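Local coordinates for protein pyruvate kinase 1 (Trypanosoma brucei brucei, PDB 4KCT) that transfers the phosphoryl group of phosphoenolpyruvate to ADP, yielding pyruvate and ATP, and also has an intrinsic decarboxylase activity, at residues Val108-Asp113 with Leu162-Asn167; Val100-Gly105 with His170-Arg175; Pro88-Gly93 with Ile178-Cys183. All coordinates share one frame; numbering follows the deposited sequence.

Interaction 1. Residues Val108-Asp113 with Leu162-Asn167; sequences VCVTTD and LKCHVN
Two hydrogen-bonded pairs, each with two N-H...O bonds, join these antiparallel strands. In the first, Val-108 N reaches Cys-164 O at 3.0 Å and Cys-164 N returns to Val-108 O at 2.8 Å. In the second, Val-110 N lies 2.8 Å from Leu-162 O. The bond back from Leu-162 N to Val-110 O is the straightest of the four, 166° at the hydrogen. Between them, Cys-109 and Lys-163 form a non-hydrogen-bonded pair. There the CA of Cys-109 gives a C-H contact to Leu-162 O at 3.2 Å, so this oxygen has two partners. The SG of Cys-109 is anti to its own carbonyl carbon and rests 4.2 Å from the CA of Lys-163.

The face with Val-108, Val-110, Leu-162 and Cys-164 is apolar. Val-110 CG2 takes the crowded position between its backbone N and carbonyl carbon. Val-110 CG2 touches Leu-162 CB and lies 3.7 Å from Cys-164 SG. Val-108 CG1 takes the same position and meets Val-166 CG2 obliquely at 3.9 Å.

Further out, Phe-125 packs on both valines of 108-113. Leu-132 of helix 132-135 touches Val-110 and Leu-162. Lys-163 NZ hydrogen-bonds to Ser-155 OG on the adjacent strand. Thr-111 OG1 accepts from Asp-113 N, an ST turn at the strand end. This is a regular antiparallel strand pair, 107-111 with 161-166, in the mixed sheet of the B domain, which pyruvate kinases carry as an insertion in the TIM barrel.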
ATOM      1  N   VAL A 108     -29.922  19.724 -45.589  1.00 27.74           N
ATOM      2  CA  VAL A 108     -29.297  19.074 -46.744  1.00 27.97           C
ATOM      3  C   VAL A 108     -29.557  17.569 -46.670  1.00 28.06           C
ATOM      4  O   VAL A 108     -29.551  16.990 -45.584  1.00 30.58           O
ATOM      5  CB  VAL A 108     -27.771  19.371 -46.799  1.00 30.59           C
ATOM      6  CG1 VAL A 108     -27.075  18.865 -45.543  1.00 30.29           C
ATOM      7  CG2 VAL A 108     -27.130  18.770 -48.048  1.00 26.66           C
ATOM      8  N   CYS A 109     -29.943  16.973 -47.796  1.00 25.40           N
ATOM      9  CA  CYS A 109     -30.084  15.547 -47.856  1.00 26.65           C
ATOM     10  C   CYS A 109     -28.755  14.902 -48.241  1.00 25.70           C
ATOM     11  O   CYS A 109     -28.047  15.405 -49.118  1.00 27.27           O
ATOM     12  CB  CYS A 109     -31.202  15.149 -48.836  1.00 33.03           C
ATOM     13  SG  CYS A 109     -32.861  15.318 -48.119  1.00 45.81           S
ATOM     14  N   VAL A 110     -28.339  13.899 -47.470  1.00 23.09           N
ATOM     15  CA  VAL A 110     -27.173  13.134 -47.826  1.00 22.93           C
ATOM     16  C   VAL A 110     -27.615  11.754 -48.268  1.00 23.35           C
ATOM     17  O   VAL A 110     -28.539  11.178 -47.694  1.00 24.01           O
ATOM     18  CB  VAL A 110     -26.143  13.050 -46.670  1.00 25.60           C
ATOM     19  CG1 VAL A 110     -25.651  14.446 -46.317  1.00 26.72           C
ATOM     20  CG2 VAL A 110     -26.761  12.388 -45.440  1.00 28.84           C
ATOM     21  N   THR A 111     -27.085  11.310 -49.396  1.00 21.90           N
ATOM     22  CA  THR A 111     -27.581  10.077 -50.026  1.00 19.88           C
ATOM     23  C   THR A 111     -26.449   9.100 -50.326  1.00 20.58           C
ATOM     24  O   THR A 111     -25.292   9.513 -50.552  1.00 20.38           O
ATOM     25  CB  THR A 111     -28.371  10.384 -51.323  1.00 23.37           C
ATOM     26  OG1 THR A 111     -28.921   9.176 -51.846  1.00 25.87           O
ATOM     27  CG2 THR A 111     -27.457  11.050 -52.389  1.00 21.77           C
ATOM     28  N   THR A 112     -26.757   7.802 -50.269  1.00 18.78           N
ATOM     29  CA  THR A 112     -25.813   6.779 -50.701  1.00 22.14           C
ATOM     30  C   THR A 112     -26.192   6.272 -52.118  1.00 23.55           C
ATOM     31  O   THR A 112     -25.612   5.320 -52.622  1.00 23.70           O
ATOM     32  CB  THR A 112     -25.786   5.599 -49.703  1.00 23.16           C
ATOM     33  OG1 THR A 112     -27.108   5.041 -49.592  1.00 24.08           O
ATOM     34  CG2 THR A 112     -25.360   6.102 -48.324  1.00 22.10           C
ATOM     35  N   ASP A 113     -27.169   6.930 -52.738  1.00 22.59           N
ATOM     36  CA  ASP A 113     -27.523   6.673 -54.158  1.00 24.31           C
ATOM     37  C   ASP A 113     -26.438   7.207 -55.087  1.00 23.34           C
ATOM     38  O   ASP A 113     -26.281   8.402 -55.213  1.00 22.94           O
ATOM     39  CB  ASP A 113     -28.860   7.346 -54.487  1.00 25.85           C
ATOM     40  CG  ASP A 113     -29.393   6.970 -55.881  1.00 31.63           C
ATOM     41  OD1 ASP A 113     -28.633   6.443 -56.712  1.00 25.07           O
ATOM     42  OD2 ASP A 113     -30.566   7.264 -56.134  1.00 30.44           O
ATOM     43  N   LEU A 162     -30.665  10.477 -45.829  1.00 23.75           N
ATOM     44  CA  LEU A 162     -30.870  11.146 -44.562  1.00 24.75           C
ATOM     45  C   LEU A 162     -31.062  12.641 -44.801  1.00 25.73           C
ATOM     46  O   LEU A 162     -30.372  13.247 -45.627  1.00 27.77           O
ATOM     47  CB  LEU A 162     -29.665  10.913 -43.639  1.00 25.08           C
ATOM     48  CG  LEU A 162     -29.371   9.443 -43.333  1.00 26.03           C
ATOM     49  CD1 LEU A 162     -28.080   9.320 -42.527  1.00 24.78           C
ATOM     50  CD2 LEU A 162     -30.535   8.822 -42.578  1.00 27.09           C
ATOM     51  N   LYS A 163     -31.999  13.233 -44.078  1.00 23.78           N
ATOM     52  CA  LYS A 163     -32.129  14.668 -44.047  1.00 27.24           C
ATOM     53  C   LYS A 163     -31.356  15.205 -42.840  1.00 26.38           C
ATOM     54  O   LYS A 163     -31.499  14.689 -41.725  1.00 27.20           O
ATOM     55  CB  LYS A 163     -33.609  15.047 -43.945  1.00 29.58           C
ATOM     56  CG  LYS A 163     -33.863  16.541 -43.942  1.00 37.10           C
ATOM     57  CD  LYS A 163     -35.347  16.844 -44.147  1.00 46.47           C
ATOM     58  CE  LYS A 163     -35.963  17.449 -42.891  1.00 53.04           C
ATOM     59  NZ  LYS A 163     -36.624  16.425 -42.027  1.00 61.01           N
ATOM     60  N   CYS A 164     -30.521  16.218 -43.069  1.00 25.76           N
ATOM     61  CA  CYS A 164     -29.538  16.653 -42.060  1.00 25.23           C
ATOM     62  C   CYS A 164     -29.611  18.165 -41.847  1.00 26.57           C
ATOM     63  O   CYS A 164     -30.021  18.914 -42.734  1.00 29.36           O
ATOM     64  CB  CYS A 164     -28.115  16.274 -42.487  1.00 25.64           C
ATOM     65  SG  CYS A 164     -27.828  14.491 -42.633  1.00 30.60           S
ATOM     66  N   HIS A 165     -29.163  18.605 -40.684  1.00 26.63           N
ATOM     67  CA  HIS A 165     -29.144  20.020 -40.350  1.00 27.49           C
ATOM     68  C   HIS A 165     -27.714  20.466 -40.269  1.00 28.34           C
ATOM     69  O   HIS A 165     -26.938  19.894 -39.517  1.00 27.67           O
ATOM     70  CB  HIS A 165     -29.834  20.221 -38.998  1.00 28.79           C
ATOM     71  CG  HIS A 165     -29.701  21.622 -38.439  1.00 37.02           C
ATOM     72  ND1 HIS A 165     -28.599  22.038 -37.768  1.00 37.66           N
ATOM     73  CD2 HIS A 165     -30.623  22.678 -38.372  1.00 36.03           C
ATOM     74  CE1 HIS A 165     -28.795  23.303 -37.322  1.00 40.45           C
ATOM     75  NE2 HIS A 165     -30.029  23.691 -37.693  1.00 40.56           N
ATOM     76  N   VAL A 166     -27.336  21.442 -41.083  1.00 27.47           N
ATOM     77  CA  VAL A 166     -25.957  21.968 -41.053  1.00 28.56           C
ATOM     78  C   VAL A 166     -25.724  22.810 -39.799  1.00 32.81           C
ATOM     79  O   VAL A 166     -26.526  23.701 -39.490  1.00 32.00           O
ATOM     80  CB  VAL A 166     -25.671  22.833 -42.290  1.00 26.94           C
ATOM     81  CG1 VAL A 166     -24.303  23.527 -42.159  1.00 26.50           C
ATOM     82  CG2 VAL A 166     -25.736  21.978 -43.551  1.00 24.52           C
ATOM     83  N   ASN A 167     -24.623  22.544 -39.090  1.00 30.68           N
ATOM     84  CA  ASN A 167     -24.357  23.210 -37.811  1.00 31.23           C
ATOM     85  C   ASN A 167     -23.514  24.457 -37.935  1.00 36.38           C
ATOM     86  O   ASN A 167     -23.604  25.342 -37.104  1.00 39.47           O
ATOM     87  CB  ASN A 167     -23.717  22.261 -36.804  1.00 32.90           C
ATOM     88  CG  ASN A 167     -24.684  21.233 -36.285  1.00 37.59           C
ATOM     89  OD1 ASN A 167     -24.299  20.098 -36.005  1.00 49.02           O
ATOM     90  ND2 ASN A 167     -25.959  21.564 -36.301  1.00 36.17           N
TER

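Interaction 2. Residues Val100-Gly105 with His170-Arg175; sequences VSFAPG and HRLTDR
His-170 O accepts the straightest bond of this contact and is held by one hydrogen bond and one weaker C-H contact. Phe-102 N donates to His-170 O at 2.8 Å, almost perfectly straight (178° at the hydrogen) and nearly along the C=O axis. The CA of Ser-101 adds a longer C-H contact to His-170 O at 3.5 Å. Val-100 O is held in a similar way. Val-100 O accepts from Leu-172 N at 2.7 Å and meets the CA of Arg-171 at 3.3 Å. The bond from Val-100 N to Leu-172 O closes one pair. The bond from His-170 N to Phe-102 O closes the other. His-170 N lies 3.1 Å from Phe-102 O and above its carbonyl plane.

The result is a two-stranded antiparallel sheet in the B domain, the lid domain of pyruvate kinases. One face is partly apolar. Phe-102 CG is anti to its carbonyl carbon (chi1 -62°), which swings the ring beside Leu-172. The ring atom CE2 of Phe-102 touches Leu-172 CD1 at 3.7 Å, the two side chains crossing obliquely. Val-100 CG1, from the same strand, sits over one face of the Phe-102 ring, 3.5 Å above its plane and offset toward the rim. Met-149 of strand 149-158 touches Phe-102, His-170 and Leu-172. The imidazole of His-170 is tied through NE2 to Asp-145 OD2.

On the solvent-exposed side, Ser-101 lies against the aliphatic stem of Arg-171, with Ser-101 OG 3.5 Å from Arg-171 CG. The arginine begins extended and bends at chi3 (73°). Its guanidinium forms a salt bridge through NH1 with Glu-99, the residue just before Val-100.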
ATOM      1  N   VAL A 100     -19.455  23.981 -52.937  1.00 33.74           N
ATOM      2  CA  VAL A 100     -20.742  24.445 -52.410  1.00 34.73           C
ATOM      3  C   VAL A 100     -20.526  25.011 -51.008  1.00 35.34           C
ATOM      4  O   VAL A 100     -19.737  24.469 -50.228  1.00 30.58           O
ATOM      5  CB  VAL A 100     -21.763  23.282 -52.311  1.00 37.84           C
ATOM      6  CG1 VAL A 100     -22.908  23.662 -51.396  1.00 42.46           C
ATOM      7  CG2 VAL A 100     -22.292  22.917 -53.695  1.00 39.98           C
ATOM      8  N   SER A 101     -21.231  26.091 -50.687  1.00 32.81           N
ATOM      9  CA  SER A 101     -21.127  26.698 -49.354  1.00 36.62           C
ATOM     10  C   SER A 101     -22.401  26.511 -48.531  1.00 37.19           C
ATOM     11  O   SER A 101     -23.510  26.693 -49.039  1.00 35.77           O
ATOM     12  CB  SER A 101     -20.790  28.187 -49.468  1.00 38.91           C
ATOM     13  OG  SER A 101     -19.477  28.358 -49.955  1.00 41.16           O
ATOM     14  N   PHE A 102     -22.235  26.093 -47.278  1.00 33.98           N
ATOM     15  CA  PHE A 102     -23.368  25.861 -46.383  1.00 34.12           C
ATOM     16  C   PHE A 102     -23.337  26.854 -45.235  1.00 36.62           C
ATOM     17  O   PHE A 102     -22.262  27.275 -44.793  1.00 34.55           O
ATOM     18  CB  PHE A 102     -23.331  24.441 -45.809  1.00 32.30           C
ATOM     19  CG  PHE A 102     -23.434  23.355 -46.854  1.00 36.27           C
ATOM     20  CD1 PHE A 102     -24.667  22.813 -47.188  1.00 32.41           C
ATOM     21  CD2 PHE A 102     -22.289  22.838 -47.456  1.00 35.21           C
ATOM     22  CE1 PHE A 102     -24.764  21.799 -48.124  1.00 34.29           C
ATOM     23  CE2 PHE A 102     -22.378  21.816 -48.384  1.00 40.61           C
ATOM     24  CZ  PHE A 102     -23.622  21.293 -48.718  1.00 40.79           C
ATOM     25  N   ALA A 103     -24.516  27.149 -44.694  1.00 34.31           N
ATOM     26  CA  ALA A 103     -24.637  28.008 -43.524  1.00 39.84           C
ATOM     27  C   ALA A 103     -25.416  27.268 -42.441  1.00 34.90           C
ATOM     28  O   ALA A 103     -26.197  26.367 -42.748  1.00 35.23           O
ATOM     29  CB  ALA A 103     -25.345  29.311 -43.900  1.00 39.26           C
ATOM     30  N   PRO A 104     -25.188  27.628 -41.165  1.00 38.42           N
ATOM     31  CA  PRO A 104     -25.962  27.010 -40.077  1.00 35.30           C
ATOM     32  C   PRO A 104     -27.448  27.033 -40.390  1.00 37.39           C
ATOM     33  O   PRO A 104     -27.952  28.015 -40.948  1.00 37.96           O
ATOM     34  CB  PRO A 104     -25.665  27.921 -38.866  1.00 36.06           C
ATOM     35  CG  PRO A 104     -24.426  28.675 -39.237  1.00 36.35           C
ATOM     36  CD  PRO A 104     -24.482  28.847 -40.722  1.00 36.60           C
ATOM     37  N   GLY A 105     -28.139  25.944 -40.079  1.00 39.15           N
ATOM     38  CA  GLY A 105     -29.582  25.866 -40.291  1.00 34.98           C
ATOM     39  C   GLY A 105     -29.971  25.367 -41.676  1.00 33.73           C
ATOM     40  O   GLY A 105     -31.107  24.964 -41.889  1.00 34.08           O
ATOM     41  N   HIS A 170     -19.442  26.432 -43.746  1.00 32.16           N
ATOM     42  CA  HIS A 170     -18.342  25.732 -44.392  1.00 29.58           C
ATOM     43  C   HIS A 170     -18.515  25.679 -45.887  1.00 28.38           C
ATOM     44  O   HIS A 170     -19.637  25.662 -46.390  1.00 28.98           O
ATOM     45  CB  HIS A 170     -18.193  24.323 -43.833  1.00 33.32           C
ATOM     46  CG  HIS A 170     -16.836  23.715 -44.080  1.00 35.20           C
ATOM     47  ND1 HIS A 170     -15.688  24.361 -43.783  1.00 34.34           N
ATOM     48  CD2 HIS A 170     -16.464  22.530 -44.711  1.00 33.33           C
ATOM     49  CE1 HIS A 170     -14.641  23.616 -44.180  1.00 35.87           C
ATOM     50  NE2 HIS A 170     -15.114  22.475 -44.696  1.00 30.39           N
ATOM     51  N   ARG A 171     -17.393  25.613 -46.600  1.00 27.49           N
ATOM     52  CA  ARG A 171     -17.386  25.448 -48.057  1.00 31.04           C
ATOM     53  C   ARG A 171     -16.821  24.074 -48.372  1.00 31.38           C
ATOM     54  O   ARG A 171     -15.695  23.760 -47.980  1.00 30.44           O
ATOM     55  CB  ARG A 171     -16.482  26.514 -48.716  1.00 31.49           C
ATOM     56  CG  ARG A 171     -16.530  26.488 -50.242  1.00 37.82           C
ATOM     57  CD  ARG A 171     -15.683  27.601 -50.866  1.00 39.75           C
ATOM     58  NE  ARG A 171     -14.258  27.316 -50.739  1.00 43.15           N
ATOM     59  CZ  ARG A 171     -13.499  26.818 -51.712  1.00 39.32           C
ATOM     60  NH1 ARG A 171     -13.995  26.641 -52.931  1.00 39.07           N
ATOM     61  NH2 ARG A 171     -12.226  26.560 -51.482  1.00 40.15           N
ATOM     62  N   LEU A 172     -17.619  23.224 -49.002  1.00 26.79           N
ATOM     63  CA  LEU A 172     -17.131  21.910 -49.394  1.00 28.65           C
ATOM     64  C   LEU A 172     -16.591  21.962 -50.817  1.00 27.76           C
ATOM     65  O   LEU A 172     -17.222  22.527 -51.692  1.00 31.43           O
ATOM     66  CB  LEU A 172     -18.257  20.865 -49.298  1.00 26.91           C
ATOM     67  CG  LEU A 172     -18.662  20.441 -47.892  1.00 29.70           C
ATOM     68  CD1 LEU A 172     -19.670  19.294 -47.968  1.00 28.60           C
ATOM     69  CD2 LEU A 172     -17.429  20.032 -47.092  1.00 29.07           C
ATOM     70  N   THR A 173     -15.454  21.316 -51.046  1.00 26.63           N
ATOM     71  CA  THR A 173     -15.014  20.980 -52.405  1.00 28.92           C
ATOM     72  C   THR A 173     -15.180  19.460 -52.660  1.00 30.56           C
ATOM     73  O   THR A 173     -15.705  18.730 -51.806  1.00 28.84           O
ATOM     74  CB  THR A 173     -13.546  21.399 -52.630  1.00 30.49           C
ATOM     75  OG1 THR A 173     -12.730  20.807 -51.618  1.00 27.02           O
ATOM     76  CG2 THR A 173     -13.398  22.941 -52.549  1.00 31.03           C
ATOM     77  N   ASP A 174     -14.727  18.992 -53.824  1.00 28.80           N
ATOM     78  CA  ASP A 174     -14.977  17.608 -54.242  1.00 24.91           C
ATOM     79  C   ASP A 174     -14.361  16.583 -53.262  1.00 26.01           C
ATOM     80  O   ASP A 174     -13.215  16.727 -52.838  1.00 21.83           O
ATOM     81  CB  ASP A 174     -14.428  17.371 -55.653  1.00 27.86           C
ATOM     82  CG  ASP A 174     -15.317  17.981 -56.756  1.00 30.40           C
ATOM     83  OD1 ASP A 174     -16.412  18.515 -56.442  1.00 29.13           O
ATOM     84  OD2 ASP A 174     -14.917  17.889 -57.951  1.00 31.10           O
ATOM     85  N   ARG A 175     -15.102  15.513 -52.982  1.00 22.62           N
ATOM     86  CA  ARG A 175     -14.561  14.328 -52.273  1.00 24.24           C
ATOM     87  C   ARG A 175     -13.838  14.666 -50.961  1.00 23.82           C
ATOM     88  O   ARG A 175     -12.724  14.198 -50.742  1.00 19.32           O
ATOM     89  CB  ARG A 175     -13.611  13.532 -53.183  1.00 29.24           C
ATOM     90  CG  ARG A 175     -14.256  12.999 -54.447  1.00 35.30           C
ATOM     91  CD  ARG A 175     -13.926  11.532 -54.682  1.00 44.07           C
ATOM     92  NE  ARG A 175     -14.044  11.195 -56.101  1.00 55.04           N
ATOM     93  CZ  ARG A 175     -15.127  10.663 -56.675  1.00 56.40           C
ATOM     94  NH1 ARG A 175     -16.173  10.284 -55.942  1.00 52.35           N
ATOM     95  NH2 ARG A 175     -15.141  10.460 -57.984  1.00 55.61           N
TER

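Interaction 3. Residues Pro88-Gly93 with Ile178-Cys183; sequences PEIRTG and INLPGC
This is a buried, largely apolar contact with a thin backbone connection, at the edge of the B-domain sheet nearest the barrel. Strand 90-91 is short and weakly bonded. It is an outermost strand of that sheet within the chain.

One direct hydrogen bond crosses between the segments. Ile-178 N donates to Ile-90 O at 2.8 Å, with 148° at the hydrogen, and approaches from above the carbonyl plane. Beside it, a water links the two segments. The water accepts from Ile-90 N at 2.9 Å and donates to Ile-178 O at 2.8 Å.

Side chains pack alongside. Ile-90 CG2 is anti to its backbone N and meets the branch carbon CB of Ile-178 at 3.6 Å, the two residues crossing obliquely. The other arm of Ile-90 is extended (chi2 169°). At its tip, Ile-90 CD1 touches Leu-180 CD2 at 3.9 Å. The Leu-180 side chain has an unusual, nearly eclipsed chi2 of 9°. Ile-178 CD1 points instead to Thr-92 and touches its CG2 at 3.8 Å, at about a right angle.

Thr-92 OG1 is held in turn. Thr-92 OG1 donates to Gly-93 O at 2.8 Å, on a lone pair, and accepts a hydrogen bond from Arg-176 N. Glu-89 OE1 lies over one face of the Arg-91 guanidinium, 3.5 Å from NE, an ion pair of charges only. Beyond Ile-178 the chain turns at Leu-180 to Cys-183, a type II turn.

Strand 141-144 flanks the contact, with Val-144 on Thr-92 and Ile-178 and Ile-142 on Leu-180. Asn-179 ND2 hydrogen-bonds to Glu-269 OE1, at the end of the short helix 263-269 that follows barrel strand 258-262.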
ATOM      1  N   PRO A  88      -8.742   2.778 -44.958  1.00 31.35           N
ATOM      2  CA  PRO A  88     -10.095   2.937 -45.473  1.00 33.65           C
ATOM      3  C   PRO A  88     -10.537   4.371 -45.324  1.00 32.10           C
ATOM      4  O   PRO A  88     -10.001   5.105 -44.475  1.00 29.58           O
ATOM      5  CB  PRO A  88     -10.922   2.042 -44.537  1.00 37.69           C
ATOM      6  CG  PRO A  88     -10.185   2.115 -43.240  1.00 41.66           C
ATOM      7  CD  PRO A  88      -8.727   2.137 -43.627  1.00 36.78           C
ATOM      8  N   GLU A  89     -11.423   4.827 -46.203  1.00 27.96           N
ATOM      9  CA  GLU A  89     -11.990   6.156 -46.030  1.00 29.84           C
ATOM     10  C   GLU A  89     -13.391   6.255 -46.602  1.00 27.80           C
ATOM     11  O   GLU A  89     -13.804   5.422 -47.418  1.00 27.25           O
ATOM     12  CB  GLU A  89     -11.078   7.226 -46.637  1.00 36.57           C
ATOM     13  CG  GLU A  89     -10.648   6.944 -48.054  1.00 42.42           C
ATOM     14  CD  GLU A  89      -9.792   8.058 -48.629  1.00 55.31           C
ATOM     15  OE1 GLU A  89      -9.623   8.100 -49.865  1.00 59.54           O
ATOM     16  OE2 GLU A  89      -9.273   8.881 -47.844  1.00 56.90           O
ATOM     17  N   ILE A  90     -14.183   7.107 -45.986  1.00 21.11           N
ATOM     18  CA  ILE A  90     -15.467   7.471 -46.535  1.00 21.02           C
ATOM     19  C   ILE A  90     -15.351   8.905 -46.993  1.00 21.94           C
ATOM     20  O   ILE A  90     -14.822   9.760 -46.270  1.00 20.91           O
ATOM     21  CB  ILE A  90     -16.576   7.378 -45.471  1.00 18.72           C
ATOM     22  CG1 ILE A  90     -16.625   5.972 -44.873  1.00 20.54           C
ATOM     23  CG2 ILE A  90     -17.919   7.823 -46.057  1.00 17.86           C
ATOM     24  CD1 ILE A  90     -17.516   5.872 -43.644  1.00 21.53           C
ATOM     25  N   ARG A  91     -15.805   9.167 -48.209  1.00 21.07           N
ATOM     26  CA  ARG A  91     -15.767  10.505 -48.747  1.00 20.60           C
ATOM     27  C   ARG A  91     -17.101  10.914 -49.336  1.00 20.47           C
ATOM     28  O   ARG A  91     -17.946  10.047 -49.665  1.00 20.51           O
ATOM     29  CB  ARG A  91     -14.635  10.625 -49.783  1.00 23.49           C
ATOM     30  CG  ARG A  91     -13.235  10.619 -49.154  1.00 33.29           C
ATOM     31  CD  ARG A  91     -12.128  10.715 -50.199  1.00 39.70           C
ATOM     32  NE  ARG A  91     -12.352   9.767 -51.294  1.00 46.85           N
ATOM     33  CZ  ARG A  91     -11.805   9.859 -52.511  1.00 56.48           C
ATOM     34  NH1 ARG A  91     -12.118   8.967 -53.446  1.00 49.72           N
ATOM     35  NH2 ARG A  91     -10.937  10.828 -52.794  1.00 50.35           N
ATOM     36  N   THR A  92     -17.313  12.230 -49.457  1.00 17.80           N
ATOM     37  CA  THR A  92     -18.420  12.765 -50.245  1.00 18.32           C
ATOM     38  C   THR A  92     -18.193  12.433 -51.710  1.00 19.21           C
ATOM     39  O   THR A  92     -17.068  12.108 -52.113  1.00 20.46           O
ATOM     40  CB  THR A  92     -18.539  14.310 -50.100  1.00 20.68           C
ATOM     41  OG1 THR A  92     -17.460  14.946 -50.800  1.00 19.54           O
ATOM     42  CG2 THR A  92     -18.493  14.738 -48.620  1.00 20.08           C
ATOM     43  N   GLY A  93     -19.224  12.647 -52.523  1.00 19.91           N
ATOM     44  CA  GLY A  93     -19.053  12.784 -53.965  1.00 19.84           C
ATOM     45  C   GLY A  93     -18.490  14.139 -54.376  1.00 24.32           C
ATOM     46  O   GLY A  93     -17.862  14.842 -53.567  1.00 21.48           O
ATOM     47  N   ILE A 178     -15.249  11.973 -44.656  1.00 20.33           N
ATOM     48  CA  ILE A 178     -16.423  11.833 -43.780  1.00 17.52           C
ATOM     49  C   ILE A 178     -16.019  11.008 -42.551  1.00 20.18           C
ATOM     50  O   ILE A 178     -15.291  10.011 -42.671  1.00 21.18           O
ATOM     51  CB  ILE A 178     -17.569  11.088 -44.544  1.00 19.05           C
ATOM     52  CG1 ILE A 178     -18.146  11.976 -45.662  1.00 15.47           C
ATOM     53  CG2 ILE A 178     -18.664  10.590 -43.588  1.00 18.50           C
ATOM     54  CD1 ILE A 178     -18.922  13.187 -45.147  1.00 19.74           C
ATOM     55  N   ASN A 179     -16.467  11.426 -41.363  1.00 20.95           N
ATOM     56  CA  ASN A 179     -16.354  10.592 -40.174  1.00 20.37           C
ATOM     57  C   ASN A 179     -17.721  10.402 -39.570  1.00 21.23           C
ATOM     58  O   ASN A 179     -18.552  11.282 -39.642  1.00 22.86           O
ATOM     59  CB  ASN A 179     -15.409  11.234 -39.136  1.00 21.50           C
ATOM     60  CG  ASN A 179     -13.972  11.308 -39.634  1.00 21.97           C
ATOM     61  OD1 ASN A 179     -13.615  12.231 -40.350  1.00 25.40           O
ATOM     62  ND2 ASN A 179     -13.215  10.240 -39.418  1.00 22.20           N
ATOM     63  N   LEU A 180     -17.981   9.207 -39.069  1.00 21.65           N
ATOM     64  CA  LEU A 180     -19.268   8.898 -38.480  1.00 20.79           C
ATOM     65  C   LEU A 180     -19.025   8.627 -37.000  1.00 21.38           C
ATOM     66  O   LEU A 180     -18.835   7.471 -36.594  1.00 23.12           O
ATOM     67  CB  LEU A 180     -19.848   7.648 -39.163  1.00 22.27           C
ATOM     68  CG  LEU A 180     -20.725   7.777 -40.424  1.00 29.22           C
ATOM     69  CD1 LEU A 180     -20.812   9.148 -41.083  1.00 23.34           C
ATOM     70  CD2 LEU A 180     -20.587   6.623 -41.415  1.00 25.06           C
ATOM     71  N   PRO A 181     -18.995   9.699 -36.183  1.00 24.24           N
ATOM     72  CA  PRO A 181     -18.428   9.586 -34.827  1.00 28.93           C
ATOM     73  C   PRO A 181     -19.295   8.680 -33.978  1.00 29.58           C
ATOM     74  O   PRO A 181     -20.519   8.760 -34.051  1.00 31.17           O
ATOM     75  CB  PRO A 181     -18.470  11.031 -34.299  1.00 27.79           C
ATOM     76  CG  PRO A 181     -19.510  11.713 -35.127  1.00 27.34           C
ATOM     77  CD  PRO A 181     -19.423  11.072 -36.494  1.00 24.03           C
ATOM     78  N   GLY A 182     -18.679   7.669 -33.381  1.00 28.42           N
ATOM     79  CA  GLY A 182     -19.416   6.766 -32.505  1.00 28.48           C
ATOM     80  C   GLY A 182     -20.166   5.664 -33.238  1.00 30.16           C
ATOM     81  O   GLY A 182     -20.801   4.841 -32.611  1.00 29.82           O
ATOM     82  N   CYS A 183     -20.054   5.617 -34.572  1.00 27.91           N
ATOM     83  CA  CYS A 183     -20.852   4.668 -35.376  1.00 29.66           C
ATOM     84  C   CYS A 183     -20.043   3.443 -35.777  1.00 28.89           C
ATOM     85  O   CYS A 183     -18.859   3.549 -36.141  1.00 29.95           O
ATOM     86  CB  CYS A 183     -21.398   5.348 -36.646  1.00 31.61           C
ATOM     87  SG  CYS A 183     -22.420   6.798 -36.337  1.00 40.25           S
TER
HETATM   88  O   HOH W   1     -13.171   8.625 -43.785  1.00 28.41           O

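The three contacts are nested along the chain: interaction 3 encloses interaction 2, which encloses interaction 1. Their centres lie about 12 Å (1 and 2), about 13 Å (1 and 3) and about 16 Å (2 and 3) apart. Interactions 1 and 3 belong to the same sheet but do not touch. Interaction 2 touches both. Gly-105 N probably hydrogen-bonds to Val-166 O at 2.8 Å, and Arg-175 N to Gly-93 O at 2.9 Å. Interaction 3 lies closest to the barrel. The Arg-91 side chain is about 13 Å from the bound potassium. Helix 263-269, beside interaction 3, carries Asp-265 of the magnesium and pyruvate sites.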